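PDB 4G1P: Cys-Gly metallodipeptidase DUG1, which catalyses the hydrolysis of Cys-Gly as a metal-dependent dipeptidase and serves as the catalytic component of the glutathione-degrading complex. Local coordinates for residues 345-350 against 360-365; 246-251 against 322-327; 67-72 against 174-179. All coordinates share one frame; numbering follows the deposited sequence.

Interaction 1 (345-350 against 360-365); sequences FSIRTV and SLVQKH. With CYS (cysteine), chain E.
I347 on strand 340-349 and V362 on helix 355-371 bring their backbones closest, with CA atoms 9.7 Å apart, a spacing bridged by side chains alone, since no hydrogen bond joins the two segments. V362 carries the contact. Its CG1, anti to the backbone N (chi1 163°), meets the rim of the F345 ring, 3.9 Å from F345 CZ and close to the ring plane. The other branch, CG2, runs alongside I347 and reaches I347 CD1 at 3.7 Å, the two side chains lying side by side and running opposite ways. One valine thus touches two residues of alternate position on the strand, both pointing toward the helix. R348, next after I347, projects from the opposite face. Its chain bends at chi2 and delivers NH1 to the carbonyl O of the bound cysteine, a 2.9 Å hydrogen bond with a nearly straight N-H...O angle of 168°; NH2 bonds S234 OG of the second subunit, so the guanidinium ties the substrate pocket to the dimer partner. A leucine here would probably deprive the cysteine carbonyl of this donor and cost S234 of the second subunit its bond to the guanidinium. The contact lays helix 355-371 against one face of the lid-domain sheet, whose strands 210-226 and 318-325 flank 340-349: F345 also packs on T223 of the one and on L319 and I321 of the other, while V362 continues onto T381 of strand 378-391.

Interaction 2 (246-251 against 322-327); sequences IDLMQV and HGVEGA
L248 and V324 meet tip to tip, the helix residue and the strand residue each directed toward the other segment. A single methyl of the leucine, CD2, nestles against the fork of the valine, 3.9 Å from V324 CG1 and 4.0 Å from V324 CG2. With its CG anti to the backbone N (chi1 -174°), the leucine reaches out from helix 244-252 to meet the valine partway across, the CA atoms of L248 and V324 being 9.2 Å apart. M249 leaves the helix in a different direction and has to curl back: bends of about -60° at both chi1 and chi2 swing its terminal CE round to V324 CG2, a looser approach of 4.3 Å. The valine is therefore touched by two methyls from consecutive helix residues, and all three side chains are buried. This is helix-on-sheet packing of the alpha/beta lid domain, with helix 244-252 lying over the sheet that holds strands 210-226, 318-325 and 340-349. L248 reaches beyond V324 to T223 and I225 on the first of these strands and to V341 on the last. Both segments also face the dimer partner. D247 OD1 bonds S258 OG of the second subunit, while on the strand H322 ND1 is hydrogen-bonded to V336 O of that subunit.

Interaction 3 (67-72 against 174-179); sequences GIQPPP and GSLKLD
The side-chain amide of Q69 has L176 CD1 to one side of its plane, out past the nitrogen end, with Q69 NE2 to L176 CD1 at 3.6 Å. No hydrogen bond is involved; an apolar methyl simply comes up against the end of a flat polar group. The oxygen end of the amide has a different partner, since Q69 OE1 accepts a weak hydrogen bond from R39 NH2, which may help set how the group is turned. Q69 starts out pointing away from 174-179, and the bend at chi2 (-119°) brings its end back to the leucine, the two side chains crossing at a slant. The same L176 CD1 lies 4.3 Å from P70 O, so this one methyl touches both a side chain and the backbone of the loop. Next along, P70 CG makes a loose contact with K177 CD at 4.1 Å, its detail doubtful because the loop is poorly defined here. The lysine is bent at chi2 and chi3, which brings CD toward the ring; its NZ forms a long, weak ion pair with E180. K177 itself occupies the N-cap position of helix 178-185. L176 lies near the catalytic centre, its side chain about 9 Å from that of D104, an active-site residue by similarity, and about 10 Å from the bound cysteine. Partly exposed throughout, the contact brings the loop between strands 61-64 and 83-88 of the six-stranded catalytic-domain sheet against the loop that leads from strand 162-168 into helix 178-185.

Along the chain the contacts run in series, interaction 3 closing before interaction 2 opens and interaction 2 before interaction 1. Interactions 1 and 2, with centres 17 Å apart, share the lid-domain sheet: strands 340-349 and 318-325 are neighbours in it, and S346 OG meets H322 NE2 at 2.6 Å, probably a hydrogen bond. Helices 355-371 and 244-252 are thus seated on one sheet, and both contacts touch the second subunit. Interaction 3 belongs to the catalytic domain, its centre 21 Å from that of interaction 1 and 27 Å from that of interaction 2. The bound cysteine's pocket draws on both domains, E172 and H450 joining R348 and H385.

Interaction 1 (345-350 against 360-365)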
loop_
_atom_site.group_PDB
_atom_site.type_symbol
_atom_site.label_atom_id
_atom_site.label_comp_id
_atom_site.label_asym_id
_atom_site.label_seq_id
_atom_site.Cartn_x
_atom_site.Cartn_y
_atom_site.Cartn_z
ATOM N N PHE A 345 -11.926 -2.215 5.832
ATOM C CA PHE A 345 -12.316 -3.037 6.984
ATOM C C PHE A 345 -13.599 -3.843 6.719
ATOM O O PHE A 345 -14.513 -3.402 6.011
ATOM C CB PHE A 345 -12.471 -2.180 8.250
ATOM C CG PHE A 345 -13.637 -1.236 8.201
ATOM C CD1 PHE A 345 -13.546 -0.034 7.526
ATOM C CD2 PHE A 345 -14.824 -1.549 8.830
ATOM C CE1 PHE A 345 -14.616 0.837 7.483
ATOM C CE2 PHE A 345 -15.903 -0.683 8.785
ATOM C CZ PHE A 345 -15.796 0.512 8.114
ATOM N N SER A 346 -13.668 -5.031 7.287
ATOM C CA SER A 346 -14.862 -5.853 7.112
ATOM C C SER A 346 -15.424 -6.387 8.430
ATOM O O SER A 346 -14.712 -6.506 9.444
ATOM C CB SER A 346 -14.588 -6.994 6.141
ATOM O OG SER A 346 -13.475 -7.740 6.575
ATOM N N ILE A 347 -16.717 -6.689 8.407
ATOM C CA ILE A 347 -17.376 -7.285 9.551
ATOM C C ILE A 347 -17.918 -8.664 9.189
ATOM O O ILE A 347 -18.606 -8.840 8.176
ATOM C CB ILE A 347 -18.511 -6.394 10.071
ATOM C CG1 ILE A 347 -17.964 -5.002 10.453
ATOM C CG2 ILE A 347 -19.184 -7.055 11.254
ATOM C CD1 ILE A 347 -19.029 -3.982 10.869
ATOM N N ARG A 348 -17.573 -9.652 10.005
ATOM C CA ARG A 348 -18.142 -10.984 9.857
ATOM C C ARG A 348 -19.494 -11.020 10.545
ATOM O O ARG A 348 -19.592 -10.806 11.748
ATOM C CB ARG A 348 -17.205 -12.034 10.447
ATOM C CG ARG A 348 -15.866 -12.155 9.708
ATOM C CD ARG A 348 -16.015 -12.766 8.324
ATOM N NE ARG A 348 -14.779 -12.641 7.565
ATOM C CZ ARG A 348 -14.554 -13.184 6.367
ATOM N NH1 ARG A 348 -15.472 -13.947 5.772
ATOM N NH2 ARG A 348 -13.381 -12.978 5.772
ATOM N N THR A 349 -20.546 -11.269 9.781
ATOM C CA THR A 349 -21.884 -11.234 10.353
ATOM C C THR A 349 -22.368 -12.597 10.847
ATOM O O THR A 349 -21.980 -13.642 10.334
ATOM C CB THR A 349 -22.890 -10.657 9.363
ATOM O OG1 THR A 349 -23.040 -11.562 8.274
ATOM C CG2 THR A 349 -22.392 -9.323 8.824
ATOM N N VAL A 350 -23.214 -12.563 11.867
ATOM C CA VAL A 350 -23.798 -13.754 12.447
ATOM C C VAL A 350 -25.287 -13.509 12.566
ATOM O O VAL A 350 -25.744 -12.381 12.373
ATOM C CB VAL A 350 -23.240 -13.991 13.844
ATOM C CG1 VAL A 350 -21.728 -14.215 13.785
ATOM C CG2 VAL A 350 -23.588 -12.821 14.741
ATOM N N SER A 360 -26.003 0.837 7.928
ATOM C CA SER A 360 -26.418 2.110 8.477
ATOM C C SER A 360 -25.657 2.383 9.753
ATOM O O SER A 360 -25.154 3.491 9.959
ATOM C CB SER A 360 -27.911 2.124 8.757
ATOM O OG SER A 360 -28.636 2.143 7.544
ATOM N N LEU A 361 -25.560 1.374 10.609
ATOM C CA LEU A 361 -24.900 1.572 11.890
ATOM C C LEU A 361 -23.450 1.956 11.665
ATOM O O LEU A 361 -22.909 2.793 12.379
ATOM C CB LEU A 361 -24.981 0.315 12.741
ATOM C CG LEU A 361 -26.378 -0.022 13.251
ATOM C CD1 LEU A 361 -26.411 -1.458 13.806
ATOM C CD2 LEU A 361 -26.843 1.002 14.297
ATOM N N VAL A 362 -22.841 1.338 10.655
ATOM C CA VAL A 362 -21.437 1.537 10.349
ATOM C C VAL A 362 -21.211 2.956 9.828
ATOM O O VAL A 362 -20.285 3.637 10.253
ATOM C CB VAL A 362 -20.940 0.492 9.341
ATOM C CG1 VAL A 362 -19.629 0.930 8.714
ATOM C CG2 VAL A 362 -20.774 -0.858 10.024
ATOM N N GLN A 363 -22.078 3.394 8.926
ATOM C CA GLN A 363 -22.043 4.751 8.413
ATOM C C GLN A 363 -22.294 5.790 9.502
ATOM O O GLN A 363 -21.583 6.800 9.608
ATOM C CB GLN A 363 -23.083 4.905 7.313
ATOM C CG GLN A 363 -22.666 4.293 6.003
ATOM C CD GLN A 363 -23.814 4.180 5.035
ATOM O OE1 GLN A 363 -24.972 4.309 5.425
ATOM N NE2 GLN A 363 -23.505 3.946 3.765
ATOM N N LYS A 364 -23.322 5.545 10.300
ATOM C CA LYS A 364 -23.641 6.438 11.403
ATOM C C LYS A 364 -22.428 6.620 12.309
ATOM O O LYS A 364 -22.088 7.737 12.682
ATOM C CB LYS A 364 -24.858 5.919 12.180
ATOM C CG LYS A 364 -25.197 6.678 13.459
ATOM C CD LYS A 364 -26.580 6.270 13.991
ATOM C CE LYS A 364 -26.700 6.461 15.508
ATOM N NZ LYS A 364 -27.440 7.697 15.921
ATOM N N HIS A 365 -21.756 5.520 12.627
ATOM C CA HIS A 365 -20.608 5.553 13.524
ATOM C C HIS A 365 -19.446 6.322 12.903
ATOM O O HIS A 365 -18.820 7.168 13.552
ATOM C CB HIS A 365 -20.173 4.130 13.857
ATOM C CG HIS A 365 -18.875 4.048 14.591
ATOM N ND1 HIS A 365 -18.802 3.837 15.949
ATOM C CD2 HIS A 365 -17.596 4.134 14.154
ATOM C CE1 HIS A 365 -17.534 3.800 16.320
ATOM N NE2 HIS A 365 -16.780 3.979 15.249
HETATM N N CYS E . -13.164 -14.835 0.781
HETATM C CA CYS E . -13.737 -13.684 1.451
HETATM C C CYS E . -13.933 -14.018 2.932
HETATM O O CYS E . -14.576 -15.009 3.278
HETATM C CB CYS E . -15.045 -13.259 0.779
HETATM S SG CYS E . -15.797 -11.826 1.486
#

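Interaction 2 (246-251 against 322-327)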
loop_
_atom_site.group_PDB
_atom_site.type_symbol
_atom_site.label_atom_id
_atom_site.label_comp_id
_atom_site.label_asym_id
_atom_site.label_seq_id
_atom_site.Cartn_x
_atom_site.Cartn_y
_atom_site.Cartn_z
ATOM N N ILE A 246 -4.487 11.471 8.890
ATOM C CA ILE A 246 -4.584 11.689 10.324
ATOM C C ILE A 246 -6.023 11.451 10.802
ATOM O O ILE A 246 -6.263 10.742 11.785
ATOM C CB ILE A 246 -4.065 13.077 10.705
ATOM C CG1 ILE A 246 -2.554 13.137 10.475
ATOM C CG2 ILE A 246 -4.376 13.391 12.148
ATOM C CD1 ILE A 246 -1.942 14.526 10.637
ATOM N N ASP A 247 -6.982 12.023 10.086
ATOM C CA ASP A 247 -8.382 11.748 10.380
ATOM C C ASP A 247 -8.645 10.246 10.327
ATOM O O ASP A 247 -9.275 9.678 11.231
ATOM C CB ASP A 247 -9.291 12.481 9.396
ATOM C CG ASP A 247 -9.056 13.984 9.400
ATOM O OD1 ASP A 247 -8.472 14.473 10.387
ATOM O OD2 ASP A 247 -9.449 14.667 8.425
ATOM N N LEU A 248 -8.123 9.607 9.284
ATOM C CA LEU A 248 -8.385 8.197 9.019
ATOM C C LEU A 248 -7.907 7.265 10.126
ATOM O O LEU A 248 -8.573 6.281 10.425
ATOM C CB LEU A 248 -7.784 7.769 7.680
ATOM C CG LEU A 248 -8.162 6.337 7.291
ATOM C CD1 LEU A 248 -9.639 6.285 6.932
ATOM C CD2 LEU A 248 -7.279 5.752 6.175
ATOM N N MET A 249 -6.764 7.562 10.734
ATOM C CA MET A 249 -6.306 6.751 11.852
ATOM C C MET A 249 -7.288 6.845 13.008
ATOM O O MET A 249 -7.507 5.883 13.746
ATOM C CB MET A 249 -4.913 7.172 12.305
ATOM C CG MET A 249 -3.869 7.077 11.201
ATOM S SD MET A 249 -3.648 5.417 10.514
ATOM C CE MET A 249 -4.771 5.378 9.107
ATOM N N GLN A 250 -7.898 8.008 13.156
ATOM C CA GLN A 250 -8.860 8.189 14.216
ATOM C C GLN A 250 -10.182 7.476 13.924
ATOM O O GLN A 250 -10.719 6.786 14.781
ATOM C CB GLN A 250 -9.028 9.678 14.527
ATOM C CG GLN A 250 -7.954 10.154 15.492
ATOM C CD GLN A 250 -7.587 11.615 15.338
ATOM O OE1 GLN A 250 -8.251 12.373 14.630
ATOM N NE2 GLN A 250 -6.510 12.021 16.010
ATOM N N VAL A 251 -10.694 7.616 12.711
ATOM C CA VAL A 251 -11.952 6.977 12.372
ATOM C C VAL A 251 -11.810 5.462 12.419
ATOM O O VAL A 251 -12.609 4.768 13.045
ATOM C CB VAL A 251 -12.472 7.439 10.999
ATOM C CG1 VAL A 251 -13.611 6.558 10.535
ATOM C CG2 VAL A 251 -12.935 8.886 11.072
ATOM N N HIS A 322 -7.949 -4.145 7.269
ATOM C CA HIS A 322 -7.129 -4.747 6.228
ATOM C C HIS A 322 -5.978 -3.913 5.695
ATOM O O HIS A 322 -4.965 -4.457 5.265
ATOM C CB HIS A 322 -8.025 -5.159 5.081
ATOM C CG HIS A 322 -9.171 -6.000 5.520
ATOM N ND1 HIS A 322 -9.001 -7.267 6.035
ATOM C CD2 HIS A 322 -10.499 -5.746 5.565
ATOM C CE1 HIS A 322 -10.179 -7.768 6.350
ATOM N NE2 HIS A 322 -11.104 -6.865 6.078
ATOM N N GLY A 323 -6.120 -2.599 5.698
ATOM C CA GLY A 323 -5.091 -1.771 5.105
ATOM C C GLY A 323 -5.647 -0.499 4.517
ATOM O O GLY A 323 -6.866 -0.269 4.511
ATOM N N VAL A 324 -4.742 0.333 4.019
ATOM C CA VAL A 324 -5.098 1.633 3.482
ATOM C C VAL A 324 -4.731 1.714 2.012
ATOM O O VAL A 324 -3.625 1.338 1.625
ATOM C CB VAL A 324 -4.372 2.768 4.235
ATOM C CG1 VAL A 324 -4.793 4.095 3.689
ATOM C CG2 VAL A 324 -4.685 2.708 5.693
ATOM N N GLU A 325 -5.668 2.192 1.201
ATOM C CA GLU A 325 -5.410 2.469 -0.204
ATOM C C GLU A 325 -5.219 3.978 -0.447
ATOM O O GLU A 325 -5.989 4.798 0.058
ATOM C CB GLU A 325 -6.576 1.944 -1.045
ATOM C CG GLU A 325 -6.523 2.298 -2.526
ATOM C CD GLU A 325 -7.847 2.019 -3.229
ATOM O OE1 GLU A 325 -8.634 1.205 -2.700
ATOM O OE2 GLU A 325 -8.110 2.614 -4.300
ATOM N N GLY A 326 -4.195 4.345 -1.216
ATOM C CA GLY A 326 -4.032 5.728 -1.650
ATOM C C GLY A 326 -2.926 6.482 -0.933
ATOM O O GLY A 326 -2.712 7.677 -1.172
ATOM N N ALA A 327 -2.227 5.791 -0.041
ATOM C CA ALA A 327 -1.140 6.402 0.706
ATOM C C ALA A 327 0.190 5.775 0.325
ATOM O O ALA A 327 0.338 5.207 -0.764
ATOM C CB ALA A 327 -1.378 6.285 2.199
#

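Interaction 3 (67-72 against 174-179)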
loop_
_atom_site.group_PDB
_atom_site.type_symbol
_atom_site.label_atom_id
_atom_site.label_comp_id
_atom_site.label_asym_id
_atom_site.label_seq_id
_atom_site.Cartn_x
_atom_site.Cartn_y
_atom_site.Cartn_z
ATOM N N GLY A 67 -22.379 -10.794 -17.636
ATOM C CA GLY A 67 -22.405 -9.475 -18.233
ATOM C C GLY A 67 -21.114 -8.717 -17.999
ATOM O O GLY A 67 -20.057 -9.315 -17.814
ATOM N N ILE A 68 -21.204 -7.393 -18.007
ATOM C CA ILE A 68 -20.036 -6.547 -17.797
ATOM C C ILE A 68 -19.861 -6.213 -16.322
ATOM O O ILE A 68 -20.833 -5.959 -15.612
ATOM C CB ILE A 68 -20.135 -5.238 -18.599
ATOM C CG1 ILE A 68 -20.147 -5.528 -20.100
ATOM C CG2 ILE A 68 -18.987 -4.310 -18.242
ATOM C CD1 ILE A 68 -19.093 -6.515 -20.543
ATOM N N GLN A 69 -18.613 -6.212 -15.866
ATOM C CA GLN A 69 -18.305 -5.884 -14.481
ATOM C C GLN A 69 -18.978 -4.577 -14.073
ATOM O O GLN A 69 -18.790 -3.544 -14.715
ATOM C CB GLN A 69 -16.793 -5.778 -14.287
ATOM C CG GLN A 69 -16.195 -6.881 -13.433
ATOM C CD GLN A 69 -15.527 -6.347 -12.186
ATOM O OE1 GLN A 69 -14.363 -6.638 -11.920
ATOM N NE2 GLN A 69 -16.262 -5.559 -11.413
ATOM N N PRO A 70 -19.766 -4.627 -13.005
ATOM C CA PRO A 70 -20.492 -3.444 -12.541
ATOM C C PRO A 70 -20.361 -3.234 -11.038
ATOM O O PRO A 70 -19.307 -3.494 -10.463
ATOM C CB PRO A 70 -21.939 -3.782 -12.885
ATOM C CG PRO A 70 -22.004 -5.267 -12.748
ATOM C CD PRO A 70 -20.640 -5.813 -13.077
ATOM N N PRO A 71 -21.435 -2.764 -10.417
ATOM C CA PRO A 71 -21.461 -2.540 -8.975
ATOM C C PRO A 71 -20.867 -1.185 -8.598
ATOM O O PRO A 71 -21.266 -0.153 -9.135
ATOM C CB PRO A 71 -20.738 -3.664 -8.249
ATOM N N PRO A 72 -19.916 -1.196 -7.667
ATOM C CA PRO A 72 -19.257 0.039 -7.229
ATOM C C PRO A 72 -17.770 0.053 -7.569
ATOM O O PRO A 72 -17.169 -1.012 -7.700
ATOM C CB PRO A 72 -19.454 0.019 -5.712
ATOM C CG PRO A 72 -19.604 -1.423 -5.369
ATOM C CD PRO A 72 -20.335 -2.033 -6.528
ATOM N N GLY A 174 -16.412 -10.789 -4.562
ATOM C CA GLY A 174 -17.805 -10.499 -4.266
ATOM C C GLY A 174 -18.861 -11.383 -4.909
ATOM O O GLY A 174 -20.046 -11.148 -4.697
ATOM N N SER A 175 -18.453 -12.388 -5.683
ATOM C CA SER A 175 -19.402 -13.281 -6.366
ATOM C C SER A 175 -20.449 -12.500 -7.142
ATOM O O SER A 175 -21.628 -12.829 -7.105
ATOM C CB SER A 175 -20.098 -14.217 -5.374
ATOM O OG SER A 175 -19.165 -15.084 -4.746
ATOM N N LEU A 176 -19.997 -11.463 -7.835
ATOM C CA LEU A 176 -20.876 -10.530 -8.533
ATOM C C LEU A 176 -21.838 -11.204 -9.495
ATOM O O LEU A 176 -21.426 -12.007 -10.328
ATOM C CB LEU A 176 -20.048 -9.483 -9.299
ATOM C CG LEU A 176 -19.121 -8.614 -8.445
ATOM C CD1 LEU A 176 -18.435 -7.488 -9.242
ATOM C CD2 LEU A 176 -19.871 -8.060 -7.271
ATOM N N LYS A 177 -23.118 -10.855 -9.365
ATOM C CA LYS A 177 -24.164 -11.219 -10.326
ATOM C C LYS A 177 -24.598 -12.693 -10.275
ATOM O O LYS A 177 -25.573 -13.074 -10.917
ATOM C CB LYS A 177 -23.755 -10.819 -11.753
ATOM C CG LYS A 177 -23.351 -9.368 -11.893
ATOM C CD LYS A 177 -24.541 -8.483 -12.187
ATOM C CE LYS A 177 -25.036 -8.684 -13.611
ATOM N NZ LYS A 177 -26.366 -8.045 -13.842
ATOM N N LEU A 178 -23.870 -13.510 -9.517
ATOM C CA LEU A 178 -24.165 -14.940 -9.416
ATOM C C LEU A 178 -25.527 -15.162 -8.763
ATOM O O LEU A 178 -26.317 -16.016 -9.198
ATOM C CB LEU A 178 -23.077 -15.652 -8.610
ATOM C CG LEU A 178 -23.283 -17.149 -8.359
ATOM C CD1 LEU A 178 -23.384 -17.944 -9.651
ATOM C CD2 LEU A 178 -22.166 -17.683 -7.492
ATOM N N ASP A 179 -25.757 -14.385 -7.704
ATOM C CA ASP A 179 -27.034 -14.273 -7.009
ATOM C C ASP A 179 -28.215 -14.293 -7.978
ATOM O O ASP A 179 -29.085 -15.162 -7.902
ATOM C CB ASP A 179 -27.043 -12.957 -6.233
ATOM C CG ASP A 179 -28.128 -12.903 -5.189
ATOM O OD1 ASP A 179 -28.542 -13.985 -4.719
ATOM O OD2 ASP A 179 -28.565 -11.782 -4.830
#